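Local coordinates for uncharacterized protein (Bacteroides eggerthii, PDB 4FTD), which is of unknown function but belongs to the DUF4623 family, combines an immunoglobulin-like part with a six-bladed beta-propeller, and may act in carbohydrate metabolism, at residues L23-N28 against V51-S56; T83-Q88 against K104-V109; V151-T156 against G188-N193; N301-G306 against A339-V344; D309-S314 against V323-G328. One frame throughout, in Å; residues are numbered along the deposited sequence.

Contact 1. Residues L23-N28 against V51-S56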
# COMPACT_ATOMS: atom_id res chain seq x y z
N LEU A 23 42.77 -1.82 -4.91
CA LEU A 23 43.25 -0.54 -4.37
C LEU A 23 42.58 0.68 -5.03
O LEU A 23 42.61 1.78 -4.47
CB LEU A 23 44.77 -0.46 -4.54
CG LEU A 23 45.62 -1.57 -3.93
CD1 LEU A 23 47.06 -1.35 -4.46
CD2 LEU A 23 45.58 -1.53 -2.39
N ASN A 24 41.92 0.50 -6.16
CA ASN A 24 41.45 1.65 -6.95
C ASN A 24 39.99 1.58 -7.44
O ASN A 24 39.70 1.89 -8.59
CB ASN A 24 42.44 1.91 -8.11
CG ASN A 24 42.48 0.80 -9.13
OD1 ASN A 24 42.09 -0.33 -8.85
ND2 ASN A 24 43.03 1.10 -10.31
N ALA A 25 39.09 1.24 -6.52
CA ALA A 25 37.64 1.23 -6.78
C ALA A 25 37.12 2.66 -6.65
O ALA A 25 37.86 3.56 -6.27
CB ALA A 25 36.90 0.29 -5.81
N GLY A 26 35.87 2.87 -7.03
CA GLY A 26 35.20 4.15 -6.95
C GLY A 26 35.42 5.05 -8.12
O GLY A 26 36.36 4.84 -8.89
N ALA A 27 34.58 6.09 -8.23
CA ALA A 27 34.66 7.10 -9.31
C ALA A 27 36.05 7.74 -9.38
O ALA A 27 36.56 8.02 -10.46
CB ALA A 27 33.59 8.20 -9.12
N ASN A 28 36.67 7.96 -8.22
CA ASN A 28 37.98 8.58 -8.14
C ASN A 28 39.16 7.62 -8.06
O ASN A 28 40.28 8.06 -7.83
CB ASN A 28 38.01 9.52 -6.94
CG ASN A 28 37.03 10.65 -7.11
OD1 ASN A 28 36.87 11.18 -8.20
ND2 ASN A 28 36.37 11.00 -6.04
N VAL A 51 29.36 1.86 -9.66
CA VAL A 51 29.21 1.71 -11.11
C VAL A 51 30.11 2.68 -11.89
O VAL A 51 30.39 2.42 -13.04
CB VAL A 51 27.73 1.88 -11.54
CG1 VAL A 51 26.85 0.82 -10.87
CG2 VAL A 51 27.22 3.27 -11.18
N GLU A 52 30.58 3.75 -11.25
CA GLU A 52 31.52 4.71 -11.85
C GLU A 52 33.01 4.25 -11.80
O GLU A 52 33.87 4.95 -12.28
CB GLU A 52 31.42 6.10 -11.19
CG GLU A 52 30.03 6.72 -11.11
CD GLU A 52 29.22 6.32 -9.87
OE1 GLU A 52 29.57 5.36 -9.15
OE2 GLU A 52 28.20 6.98 -9.61
N THR A 53 33.29 3.09 -11.23
CA THR A 53 34.64 2.56 -11.14
C THR A 53 35.19 2.24 -12.52
O THR A 53 34.45 1.74 -13.35
CB THR A 53 34.64 1.25 -10.35
OG1 THR A 53 34.13 1.51 -9.03
CG2 THR A 53 36.06 0.62 -10.32
N ASP A 54 36.45 2.58 -12.77
CA ASP A 54 37.12 2.18 -14.02
C ASP A 54 37.54 0.72 -13.82
O ASP A 54 38.60 0.40 -13.24
CB ASP A 54 38.29 3.11 -14.37
CG ASP A 54 38.97 2.75 -15.70
OD1 ASP A 54 38.69 1.68 -16.27
OD2 ASP A 54 39.81 3.54 -16.16
N PHE A 55 36.66 -0.17 -14.30
CA PHE A 55 36.84 -1.64 -14.19
C PHE A 55 37.87 -2.19 -15.16
O PHE A 55 38.24 -3.36 -15.04
CB PHE A 55 35.52 -2.37 -14.46
CG PHE A 55 34.45 -2.13 -13.44
CD1 PHE A 55 34.43 -2.87 -12.27
CD2 PHE A 55 33.43 -1.21 -13.67
CE1 PHE A 55 33.44 -2.67 -11.33
CE2 PHE A 55 32.44 -1.00 -12.73
CZ PHE A 55 32.44 -1.73 -11.55
N SER A 56 38.34 -1.38 -16.11
CA SER A 56 39.28 -1.85 -17.12
C SER A 56 40.69 -2.12 -16.62
O SER A 56 41.43 -2.88 -17.26
CB SER A 56 39.32 -0.87 -18.31
OG SER A 56 40.03 0.31 -18.00
O HOH W 1 38.20 3.45 -10.60
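Thr53 meets the backbone of Ala25 and Gly26 with both branches of its side chain. Its OG1 stands anti to its own carbonyl carbon (chi1 -60°), and its CG2 stands anti to the backbone N. OG1 accepts a hydrogen bond from Gly26 N at 3.0 Å, bent to 142° at the hydrogen. The same hydroxyl is bonded to the carbonyl O of Asp50, so two backbone groups grip it. The methyl branch packs on the chain itself, with Thr53 CG2 3.9 Å from Ala25 CA. Behind this residue, Thr53 CB sits over one face of the Phe55 ring, offset toward its rim. Further out, Ala27 CB touches Glu52 CB at 3.7 Å, and Glu52 CB also lies near Ala27 CA. A water joins the backbones beside Thr53. It donates to Asn24 O and Gly26 O and accepts from Asp54 N at 2.9 Å. Asp54 OD1 also closes an Asx turn by accepting from Ser56 N. The contact joins a corner after strand 17-22 to the loop before strand 58-64, in the part that is probably the immunoglobulin-like domain. Asn24 adds side-chain bonds to Ala57 and Ser59. The chemistry is mostly polar and backbone-directed: one hydroxyl and one water satisfy peptide groups that do not pair directly, and apolar contact is limited to a few carbons.

Contact 2. Residues T83-Q88 against K104-V109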
# COMPACT_ATOMS: atom_id res chain seq x y z
N THR A 83 25.90 -5.37 -17.98
CA THR A 83 26.41 -6.44 -17.11
C THR A 83 26.74 -5.93 -15.72
O THR A 83 27.41 -4.92 -15.62
CB THR A 83 27.69 -7.04 -17.72
OG1 THR A 83 27.44 -7.36 -19.09
CG2 THR A 83 28.15 -8.30 -16.99
N ASN A 84 26.28 -6.63 -14.68
CA ASN A 84 26.61 -6.27 -13.26
C ASN A 84 27.69 -7.09 -12.58
O ASN A 84 28.07 -6.77 -11.45
CB ASN A 84 25.36 -6.23 -12.37
CG ASN A 84 24.40 -5.13 -12.79
OD1 ASN A 84 24.79 -3.98 -12.91
ND2 ASN A 84 23.16 -5.49 -13.04
N GLU A 85 28.18 -8.13 -13.24
CA GLU A 85 29.29 -8.92 -12.70
C GLU A 85 30.16 -9.56 -13.78
O GLU A 85 29.73 -9.77 -14.92
CB GLU A 85 28.81 -9.96 -11.70
CG GLU A 85 28.08 -11.15 -12.28
CD GLU A 85 27.73 -12.15 -11.20
OE1 GLU A 85 27.00 -11.77 -10.26
OE2 GLU A 85 28.18 -13.32 -11.30
N LYS A 86 31.40 -9.86 -13.39
CA LYS A 86 32.37 -10.50 -14.25
C LYS A 86 33.35 -11.29 -13.39
O LYS A 86 33.80 -10.78 -12.37
CB LYS A 86 33.12 -9.45 -15.10
CG LYS A 86 34.13 -10.05 -16.06
CD LYS A 86 34.67 -9.08 -17.09
CE LYS A 86 35.74 -9.77 -17.94
NZ LYS A 86 35.91 -9.23 -19.31
N THR A 87 33.68 -12.50 -13.82
CA THR A 87 34.67 -13.38 -13.17
C THR A 87 35.89 -13.50 -14.10
O THR A 87 35.74 -13.51 -15.31
CB THR A 87 34.08 -14.76 -12.88
OG1 THR A 87 32.95 -14.59 -12.01
CG2 THR A 87 35.06 -15.69 -12.19
N GLN A 88 37.09 -13.51 -13.51
CA GLN A 88 38.39 -13.68 -14.18
C GLN A 88 39.20 -14.65 -13.28
O GLN A 88 38.96 -14.73 -12.07
CB GLN A 88 39.23 -12.38 -14.21
CG GLN A 88 38.72 -11.20 -15.01
CD GLN A 88 38.91 -11.42 -16.48
OE1 GLN A 88 38.16 -12.14 -17.11
NE2 GLN A 88 39.93 -10.80 -17.04
N LYS A 104 35.48 -12.81 -8.69
CA LYS A 104 34.27 -12.15 -9.17
C LYS A 104 34.22 -10.70 -8.68
O LYS A 104 34.39 -10.44 -7.48
CB LYS A 104 33.02 -12.90 -8.70
CG LYS A 104 31.71 -12.38 -9.30
CD LYS A 104 30.50 -13.01 -8.63
CE LYS A 104 30.39 -14.50 -8.95
NZ LYS A 104 29.18 -15.08 -8.32
N VAL A 105 34.01 -9.78 -9.62
CA VAL A 105 33.81 -8.37 -9.31
C VAL A 105 32.38 -8.00 -9.76
O VAL A 105 31.97 -8.37 -10.87
CB VAL A 105 34.86 -7.45 -9.97
CG1 VAL A 105 34.49 -5.99 -9.75
CG2 VAL A 105 36.27 -7.72 -9.43
N ARG A 106 31.67 -7.28 -8.89
CA ARG A 106 30.26 -6.93 -9.06
C ARG A 106 29.99 -5.44 -8.91
O ARG A 106 30.65 -4.79 -8.10
CB ARG A 106 29.46 -7.68 -8.00
CG ARG A 106 29.57 -9.19 -8.13
CD ARG A 106 28.81 -9.88 -7.03
NE ARG A 106 29.45 -9.65 -5.74
CZ ARG A 106 28.82 -9.63 -4.57
NH1 ARG A 106 27.51 -9.79 -4.49
NH2 ARG A 106 29.50 -9.40 -3.45
N LYS A 107 29.05 -4.93 -9.72
CA LYS A 107 28.61 -3.53 -9.67
C LYS A 107 27.50 -3.43 -8.64
O LYS A 107 26.70 -4.36 -8.47
CB LYS A 107 28.00 -3.03 -11.00
CG LYS A 107 28.95 -2.87 -12.19
CD LYS A 107 28.20 -2.52 -13.48
CE LYS A 107 29.14 -2.52 -14.68
NZ LYS A 107 28.45 -2.19 -15.96
N ARG A 108 27.40 -2.26 -8.01
CA ARG A 108 26.24 -1.97 -7.16
C ARG A 108 24.99 -1.90 -8.00
O ARG A 108 25.04 -1.45 -9.15
CB ARG A 108 26.43 -0.67 -6.42
CG ARG A 108 27.47 -0.80 -5.33
CD ARG A 108 27.79 0.54 -4.76
NE ARG A 108 26.60 1.12 -4.18
CZ ARG A 108 26.43 2.42 -3.97
NH1 ARG A 108 27.37 3.31 -4.30
NH2 ARG A 108 25.30 2.83 -3.41
N VAL A 109 23.87 -2.35 -7.43
CA VAL A 109 22.59 -2.38 -8.10
C VAL A 109 21.63 -1.58 -7.21
O VAL A 109 21.37 -1.99 -6.09
CB VAL A 109 22.10 -3.84 -8.27
CG1 VAL A 109 20.68 -3.88 -8.82
CG2 VAL A 109 23.07 -4.60 -9.16
O HOH W 2 24.25 -1.57 -11.53
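Val109 CG2 lies over one face of the Asn84 amide, 3.9 Å from Asn84 CG. On the oxygen side of that amide, Lys107 CD comes within 3.8 Å of Asn84 OD1, and a water links OD1 to Arg108 O. The Glu85 carboxylate has Lys104 CD over one face, 3.9 Å from Glu85 CD. The Lys104 chain bends at chi3 (-68°), which sets CE 3.4 Å from Glu85 OE2. The salt bridge from Lys104 NZ to OE2 is long. The Arg106 guanidinium is turned 84° from the carboxylate and binds instead to Phe46 O and the C-terminal carboxylate of Asp453. These side chains ride on the beta hairpin of strands 85-93 and 98-106, in what is probably the immunoglobulin-like domain. Lys86 and Val105 are an antiparallel hydrogen-bonded pair: Lys86 N bonds Val105 O, and Val105 N bonds Lys86 O at 2.9 Å. Thr87 and Lys104 share the face of Glu85 and Arg106, with Thr87 OG1 against Lys104 CG. Beyond the strands, Lys107 N meets Asn84 O at 2.7 Å. The extended Lys107 side chain reaches Asp80 O and makes a weak bond from NZ to Thr83 O.

Contact 3. Residues V151-T156 against G188-N193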
# COMPACT_ATOMS: atom_id res chain seq x y z
N VAL A 151 -16.02 3.38 13.22
CA VAL A 151 -17.36 3.97 13.09
C VAL A 151 -18.31 2.96 13.72
O VAL A 151 -19.06 2.25 13.06
CB VAL A 151 -17.75 4.32 11.63
CG1 VAL A 151 -19.11 5.03 11.60
CG2 VAL A 151 -16.65 5.14 10.99
N SER A 152 -18.26 2.89 15.04
CA SER A 152 -19.07 1.95 15.77
C SER A 152 -20.45 2.53 16.13
O SER A 152 -20.57 3.65 16.56
CB SER A 152 -18.37 1.52 17.07
OG SER A 152 -17.97 2.63 17.82
N ARG A 153 -21.49 1.76 15.83
CA ARG A 153 -22.83 2.06 16.29
C ARG A 153 -22.94 1.30 17.63
O ARG A 153 -22.45 0.19 17.76
CB ARG A 153 -23.88 1.55 15.32
CG ARG A 153 -24.02 2.41 14.06
CD ARG A 153 -25.21 1.91 13.26
NE ARG A 153 -24.80 0.68 12.59
CZ ARG A 153 -25.54 -0.42 12.41
NH1 ARG A 153 -26.76 -0.54 12.91
NH2 ARG A 153 -25.01 -1.45 11.77
N PRO A 154 -23.57 1.93 18.62
CA PRO A 154 -23.56 1.36 19.96
C PRO A 154 -24.39 0.07 20.09
O PRO A 154 -25.53 0.05 19.72
CB PRO A 154 -24.14 2.46 20.83
CG PRO A 154 -24.82 3.42 19.91
CD PRO A 154 -24.17 3.27 18.58
N THR A 155 -23.82 -0.96 20.68
CA THR A 155 -24.53 -2.22 20.82
C THR A 155 -23.95 -2.99 21.98
O THR A 155 -22.86 -2.67 22.46
CB THR A 155 -24.51 -3.02 19.46
OG1 THR A 155 -25.44 -4.05 19.59
CG2 THR A 155 -23.17 -3.64 19.13
N THR A 156 -24.71 -3.97 22.48
CA THR A 156 -24.25 -4.75 23.62
C THR A 156 -22.92 -5.44 23.29
O THR A 156 -22.69 -5.76 22.13
CB THR A 156 -25.30 -5.76 24.07
OG1 THR A 156 -24.86 -6.30 25.32
CG2 THR A 156 -25.49 -6.91 22.99
N GLY A 188 -31.67 9.22 9.56
CA GLY A 188 -31.36 8.15 8.65
C GLY A 188 -31.72 6.84 9.32
O GLY A 188 -31.98 6.80 10.49
N THR A 189 -31.81 5.78 8.53
CA THR A 189 -32.00 4.42 9.05
C THR A 189 -30.89 4.02 10.03
O THR A 189 -31.16 3.40 11.07
CB THR A 189 -32.12 3.43 7.87
OG1 THR A 189 -33.18 3.90 7.03
CG2 THR A 189 -32.40 1.98 8.35
N TYR A 190 -29.65 4.38 9.71
CA TYR A 190 -28.57 4.36 10.71
C TYR A 190 -28.07 5.77 10.83
O TYR A 190 -27.96 6.51 9.84
CB TYR A 190 -27.35 3.47 10.37
CG TYR A 190 -27.61 2.01 10.00
CD1 TYR A 190 -28.75 1.33 10.36
CD2 TYR A 190 -26.60 1.26 9.34
CE1 TYR A 190 -28.95 -0.01 10.02
CE2 TYR A 190 -26.79 -0.08 9.00
CZ TYR A 190 -27.98 -0.72 9.34
OH TYR A 190 -28.23 -2.05 8.99
N ASP A 191 -27.78 6.18 12.05
CA ASP A 191 -27.28 7.54 12.27
C ASP A 191 -25.92 7.78 11.58
O ASP A 191 -25.57 8.87 11.25
CB ASP A 191 -27.09 7.77 13.74
CG ASP A 191 -28.41 7.85 14.53
OD1 ASP A 191 -29.47 8.15 13.96
OD2 ASP A 191 -28.33 7.60 15.74
N TYR A 192 -25.10 6.74 11.56
CA TYR A 192 -23.81 6.72 10.89
C TYR A 192 -23.49 5.26 10.51
O TYR A 192 -23.99 4.31 11.10
CB TYR A 192 -22.70 7.37 11.68
CG TYR A 192 -22.90 7.25 13.17
CD1 TYR A 192 -22.61 6.06 13.82
CD2 TYR A 192 -23.42 8.29 13.91
CE1 TYR A 192 -22.86 5.90 15.16
CE2 TYR A 192 -23.66 8.15 15.29
CZ TYR A 192 -23.38 6.95 15.88
OH TYR A 192 -23.58 6.73 17.18
N ASN A 193 -22.64 5.14 9.51
CA ASN A 193 -22.28 3.87 8.92
C ASN A 193 -20.91 3.92 8.31
O ASN A 193 -20.02 3.25 8.80
CB ASN A 193 -23.33 3.44 7.92
CG ASN A 193 -23.20 1.97 7.50
OD1 ASN A 193 -23.03 1.12 8.37
ND2 ASN A 193 -23.31 1.66 6.20
O HOH W 3 -20.19 1.40 10.80
O HOH W 4 -22.63 0.13 10.89
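Val151 meets Tyr192 and Asn193 where two neighbouring blades of the beta-propeller come together. The strand that carries it, 147-152, belongs to one four-stranded sheet; strand 190-198 belongs to the next. Val151 CG1 stands anti to the backbone N (chi1 -175°) and packs 3.4 Å from Asn193 O. A water lies 2.7 Å from both Val151 O and Asn193 O and can link the two backbones, where no direct hydrogen bond forms. Ser152 takes part through its carbonyl. Its O lies 3.5 Å from Tyr192 CE1, obliquely to the ring. Arg153 has the largest share of the contact. Its CG touches the same Tyr192 CE1 as the two side chains slide past each other in opposite directions. The chain then bends at chi3 (-76°), which turns NE toward the Tyr190 ring. The guanidinium lies flat on that ring, with planes 6° apart and centres 3.7 Å apart. This is a cation-pi stack. Its NH1 sits over the ring centre. Arg153 NE gives a 2.8 Å bond to a second water, in the plane of the guanidinium. That water lies close to Asn193 OD1 and can bond it. The other end of the Asn193 amide is held by Gly246 O. Arg139 of strand 138-143 also touches Arg153, Tyr190 and Asn193. Pro154 CD comes to the edge of the Tyr192 ring, 3.8 Å from Tyr192 OH. Tyr192 O is buried here against Arg153 CG and CD, 3.5 Å from Arg153 CD, and has no hydrogen-bond partner in the model.

Contact 4. Residues N301-G306 against A339-V344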
# COMPACT_ATOMS: atom_id res chain seq x y z
N ASN A 301 -16.28 0.28 -4.35
CA ASN A 301 -15.59 1.52 -4.10
C ASN A 301 -15.03 2.07 -5.37
O ASN A 301 -14.71 1.33 -6.27
CB ASN A 301 -14.40 1.31 -3.16
CG ASN A 301 -14.78 0.90 -1.73
OD1 ASN A 301 -14.66 -0.25 -1.39
ND2 ASN A 301 -15.21 1.86 -0.90
N VAL A 302 -14.84 3.38 -5.35
CA VAL A 302 -14.33 4.20 -6.45
C VAL A 302 -13.31 5.20 -5.86
O VAL A 302 -13.69 6.13 -5.14
CB VAL A 302 -15.46 4.97 -7.20
CG1 VAL A 302 -14.87 5.84 -8.32
CG2 VAL A 302 -16.51 4.03 -7.83
N TYR A 303 -12.02 5.01 -6.16
CA TYR A 303 -10.95 5.84 -5.61
C TYR A 303 -10.03 6.41 -6.68
O TYR A 303 -9.56 5.72 -7.60
CB TYR A 303 -10.10 5.07 -4.55
CG TYR A 303 -10.80 4.88 -3.22
CD1 TYR A 303 -11.10 5.96 -2.41
CD2 TYR A 303 -11.10 3.64 -2.75
CE1 TYR A 303 -11.77 5.82 -1.21
CE2 TYR A 303 -11.77 3.47 -1.57
CZ TYR A 303 -12.08 4.55 -0.78
OH TYR A 303 -12.74 4.35 0.41
N ARG A 304 -9.82 7.72 -6.55
CA ARG A 304 -8.99 8.51 -7.46
C ARG A 304 -7.55 8.02 -7.51
O ARG A 304 -6.98 7.69 -6.51
CB ARG A 304 -9.01 9.97 -7.02
CG ARG A 304 -8.46 10.95 -8.04
CD ARG A 304 -8.76 12.38 -7.62
NE ARG A 304 -8.13 13.32 -8.53
CZ ARG A 304 -8.00 14.63 -8.33
NH1 ARG A 304 -8.46 15.21 -7.22
NH2 ARG A 304 -7.39 15.38 -9.25
N VAL A 305 -7.01 7.94 -8.71
CA VAL A 305 -5.60 7.58 -8.92
C VAL A 305 -4.78 8.86 -8.79
O VAL A 305 -4.87 9.72 -9.65
CB VAL A 305 -5.42 6.98 -10.31
CG1 VAL A 305 -3.94 6.73 -10.62
CG2 VAL A 305 -6.21 5.69 -10.36
N GLY A 306 -4.02 8.99 -7.72
CA GLY A 306 -3.15 10.15 -7.53
C GLY A 306 -3.90 11.46 -7.58
O GLY A 306 -4.99 11.57 -7.02
N ALA A 339 -11.50 -8.04 -4.29
CA ALA A 339 -10.72 -6.86 -3.95
C ALA A 339 -11.63 -5.64 -4.06
O ALA A 339 -12.29 -5.40 -5.07
CB ALA A 339 -9.52 -6.70 -4.87
N VAL A 340 -11.69 -4.92 -2.96
CA VAL A 340 -12.43 -3.69 -2.84
C VAL A 340 -11.49 -2.62 -2.23
O VAL A 340 -10.32 -2.88 -1.96
CB VAL A 340 -13.76 -3.86 -2.01
CG1 VAL A 340 -14.70 -4.87 -2.71
CG2 VAL A 340 -13.52 -4.27 -0.57
N ALA A 341 -11.99 -1.40 -2.15
CA ALA A 341 -11.22 -0.23 -1.70
C ALA A 341 -9.83 -0.08 -2.41
O ALA A 341 -8.82 0.06 -1.75
CB ALA A 341 -11.08 -0.26 -0.18
N PRO A 342 -9.79 -0.10 -3.75
CA PRO A 342 -8.52 -0.05 -4.52
C PRO A 342 -7.83 1.31 -4.49
O PRO A 342 -8.38 2.29 -5.03
CB PRO A 342 -8.96 -0.40 -5.96
CG PRO A 342 -10.37 0.06 -6.02
CD PRO A 342 -10.95 -0.12 -4.65
N LYS A 343 -6.67 1.38 -3.82
CA LYS A 343 -5.91 2.62 -3.73
C LYS A 343 -4.52 2.47 -4.32
O LYS A 343 -3.79 1.53 -4.00
CB LYS A 343 -5.81 3.10 -2.27
CG LYS A 343 -7.17 3.38 -1.63
CD LYS A 343 -7.13 4.16 -0.31
CE LYS A 343 -8.55 4.42 0.19
NZ LYS A 343 -8.59 5.14 1.53
N VAL A 344 -4.14 3.41 -5.17
CA VAL A 344 -2.80 3.42 -5.78
C VAL A 344 -1.85 4.21 -4.88
O VAL A 344 -2.13 5.34 -4.57
CB VAL A 344 -2.82 4.02 -7.19
CG1 VAL A 344 -1.39 4.12 -7.76
CG2 VAL A 344 -3.74 3.20 -8.09
O HOH W 5 -7.31 4.17 -6.66
O HOH W 6 -3.78 7.44 -5.50
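Tyr303 and Lys343 form the tight part of this contact. Lys343 is extended beyond CG and lays its CE over the centre of the Tyr303 ring, 3.6 Å from the centroid. This is a CH-pi contact. Lys343 NZ lies farther out, 4.5 Å from the same centroid, at cation-pi distance over the face. NZ has its salt bridge with Asp415 and a hydrogen bond to Thr414 O, so the ring is an added partner. Ala341 CA meets the ring at its edge, 3.7 Å from Tyr303 CE2. Tyr303 CB presses to 3.3 Å from Pro342 O. Beside the ring, Asn301 OD1 takes a weak bond from Ala341 N, and Asn301 CB packs on Pro342 CD. Asn301 ND2 turns to Ser250 OG. The two strands, 300-304 and 342-347, are probably the inner strands of neighbouring propeller blades. Their short segments run nearly parallel, 9° apart, but their axes stay 6.7 Å apart, and no backbone-to-backbone bond joins them. Water takes that place at the looser end. One water bridges Tyr303 O and Pro342 O, 2.7 Å from the latter. Another accepts from Gly306 N at 2.7 Å, bonds Val344 O and reaches Arg304 O only weakly. At this end Val305 CG2 and Val344 CG2 make a light apolar touch at 4.2 Å. A bound glycerol, probably from the crystallisation liquor, lies near Lys343.

Contact 5. Residues D309-S314 against V323-G328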
# COMPACT_ATOMS: atom_id res chain seq x y z
N ASP A 309 -7.26 12.67 -13.30
CA ASP A 309 -8.73 12.67 -13.51
C ASP A 309 -9.34 11.25 -13.69
O ASP A 309 -10.48 11.10 -14.13
CB ASP A 309 -9.11 13.63 -14.68
CG ASP A 309 -8.36 13.33 -16.02
OD1 ASP A 309 -7.56 12.37 -16.12
OD2 ASP A 309 -8.56 14.08 -17.00
N GLN A 310 -8.58 10.20 -13.34
CA GLN A 310 -9.04 8.81 -13.42
C GLN A 310 -9.13 8.15 -12.05
O GLN A 310 -8.50 8.59 -11.09
CB GLN A 310 -8.12 7.99 -14.28
CG GLN A 310 -8.01 8.49 -15.70
CD GLN A 310 -7.07 7.64 -16.51
OE1 GLN A 310 -5.97 7.30 -16.03
NE2 GLN A 310 -7.48 7.27 -17.73
N TYR A 311 -9.94 7.11 -11.99
CA TYR A 311 -10.30 6.42 -10.73
C TYR A 311 -10.25 4.93 -10.94
O TYR A 311 -10.31 4.45 -12.09
CB TYR A 311 -11.74 6.80 -10.30
CG TYR A 311 -11.93 8.28 -10.03
CD1 TYR A 311 -11.93 9.23 -11.07
CD2 TYR A 311 -12.08 8.74 -8.72
CE1 TYR A 311 -12.06 10.58 -10.80
CE2 TYR A 311 -12.23 10.09 -8.45
CZ TYR A 311 -12.22 11.01 -9.49
OH TYR A 311 -12.33 12.34 -9.20
N LEU A 312 -10.17 4.19 -9.83
CA LEU A 312 -10.24 2.74 -9.88
C LEU A 312 -11.56 2.36 -9.22
O LEU A 312 -11.87 2.81 -8.14
CB LEU A 312 -9.06 2.08 -9.22
CG LEU A 312 -7.67 2.23 -9.82
CD1 LEU A 312 -6.73 1.38 -8.97
CD2 LEU A 312 -7.66 1.78 -11.28
N TRP A 313 -12.35 1.56 -9.91
CA TRP A 313 -13.60 1.04 -9.40
C TRP A 313 -13.47 -0.46 -9.27
O TRP A 313 -12.97 -1.12 -10.16
CB TRP A 313 -14.71 1.36 -10.39
CG TRP A 313 -16.06 0.76 -10.13
CD1 TRP A 313 -16.64 0.52 -8.91
CD2 TRP A 313 -17.03 0.40 -11.10
NE1 TRP A 313 -17.89 0.01 -9.06
CE2 TRP A 313 -18.18 -0.05 -10.40
CE3 TRP A 313 -17.05 0.41 -12.50
CZ2 TRP A 313 -19.32 -0.51 -11.04
CZ3 TRP A 313 -18.21 -0.04 -13.16
CH2 TRP A 313 -19.33 -0.49 -12.43
N SER A 314 -13.88 -0.98 -8.12
CA SER A 314 -14.03 -2.41 -7.95
C SER A 314 -15.17 -2.73 -6.99
O SER A 314 -15.70 -1.85 -6.26
CB SER A 314 -12.72 -3.10 -7.52
OG SER A 314 -12.49 -2.98 -6.12
N VAL A 323 -11.50 3.80 -14.62
CA VAL A 323 -12.66 4.54 -15.14
C VAL A 323 -12.44 6.05 -15.11
O VAL A 323 -11.58 6.53 -14.41
CB VAL A 323 -13.93 4.20 -14.31
CG1 VAL A 323 -14.20 2.69 -14.34
CG2 VAL A 323 -13.78 4.67 -12.88
N ASP A 324 -13.21 6.80 -15.90
CA ASP A 324 -13.18 8.28 -15.85
C ASP A 324 -14.04 8.77 -14.69
O ASP A 324 -14.61 7.95 -13.96
CB ASP A 324 -13.59 8.90 -17.22
CG ASP A 324 -15.01 8.56 -17.64
OD1 ASP A 324 -15.90 8.39 -16.76
OD2 ASP A 324 -15.23 8.46 -18.87
N GLU A 325 -14.16 10.09 -14.48
CA GLU A 325 -14.94 10.57 -13.31
C GLU A 325 -16.48 10.38 -13.41
O GLU A 325 -17.19 10.66 -12.47
CB GLU A 325 -14.56 11.99 -12.87
CG GLU A 325 -15.10 13.15 -13.71
CD GLU A 325 -14.99 14.48 -12.96
OE1 GLU A 325 -13.99 14.71 -12.27
OE2 GLU A 325 -15.92 15.31 -13.05
N SER A 326 -16.95 9.89 -14.56
CA SER A 326 -18.36 9.50 -14.76
C SER A 326 -18.56 8.00 -14.73
O SER A 326 -19.61 7.50 -15.13
CB SER A 326 -18.84 10.02 -16.14
OG SER A 326 -18.85 11.42 -16.06
N LEU A 327 -17.53 7.28 -14.28
CA LEU A 327 -17.51 5.83 -14.22
C LEU A 327 -17.52 5.16 -15.61
O LEU A 327 -17.86 3.98 -15.72
CB LEU A 327 -18.66 5.32 -13.35
CG LEU A 327 -18.22 4.43 -12.21
CD1 LEU A 327 -17.55 5.33 -11.17
CD2 LEU A 327 -19.43 3.71 -11.63
N GLY A 328 -17.15 5.89 -16.66
CA GLY A 328 -16.98 5.28 -17.98
C GLY A 328 -15.76 4.38 -17.94
O GLY A 328 -14.69 4.83 -17.52
O HOH W 7 -12.26 11.56 -16.01
O HOH W 8 -11.56 13.85 -11.23
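Tyr311 and Val323 pair their backbones by two hydrogen bonds, Tyr311 N to Val323 O at 3.0 Å and Val323 N to Tyr311 O at 2.9 Å. They are an antiparallel hydrogen-bonded pair in the hairpin of strands 311-315 and 318-323, within one blade of the beta-propeller. Just past the pair, the chain makes a type I turn from Asp324 to Leu327. Asp324 OD1 holds it, taking Ser326 N and Gly328 N from opposite faces of the carboxylate; the bond from Ser326 N closes an Asx turn. Asp324 OD2 has a salt bridge with Lys330. Two waters tie the turn to the first segment. One is 2.6 Å from Asp309 O and accepts from Glu325 N. The other joins Tyr311 OH to Glu325 OE1, while Glu325 OE2 pairs with Lys273. Glu325 CB packs 3.5 Å from Tyr311 CE1, the two side chains lying side by side. Val323 CG2 touches Tyr311 CB, and Val323 CG1 comes to the edge of the Trp313 indole. Trp313 NE1 bonds Thr300 OG1. The Leu327 side chain crosses Trp313 at about a right angle, with CD2 over the centre of the six-membered ring, 4.0 Å from its centroid and 4° off the normal.

In the fold
Contacts 1 and 2 lie in the probable immunoglobulin-like part, with centres 12 Å apart; they touch where Phe55 packs on Val105 and Lys107. Contacts 3, 4 and 5 belong to the propeller. Contact 4 is buried, contact 2 is a surface contact, and the other three are partly buried. Contacts 4 and 5 share one blade: strands 300-304 and 311-315 are neighbours, and Leu312 N meets Tyr303 O. Contacts 3 and 4 join adjacent blades, and both use waters and a cation over a tyrosine in place of backbone pairing. Contacts 2 and 5 instead rest on hairpin backbone bonds. Contact 1 has no such backbone pair between its segments.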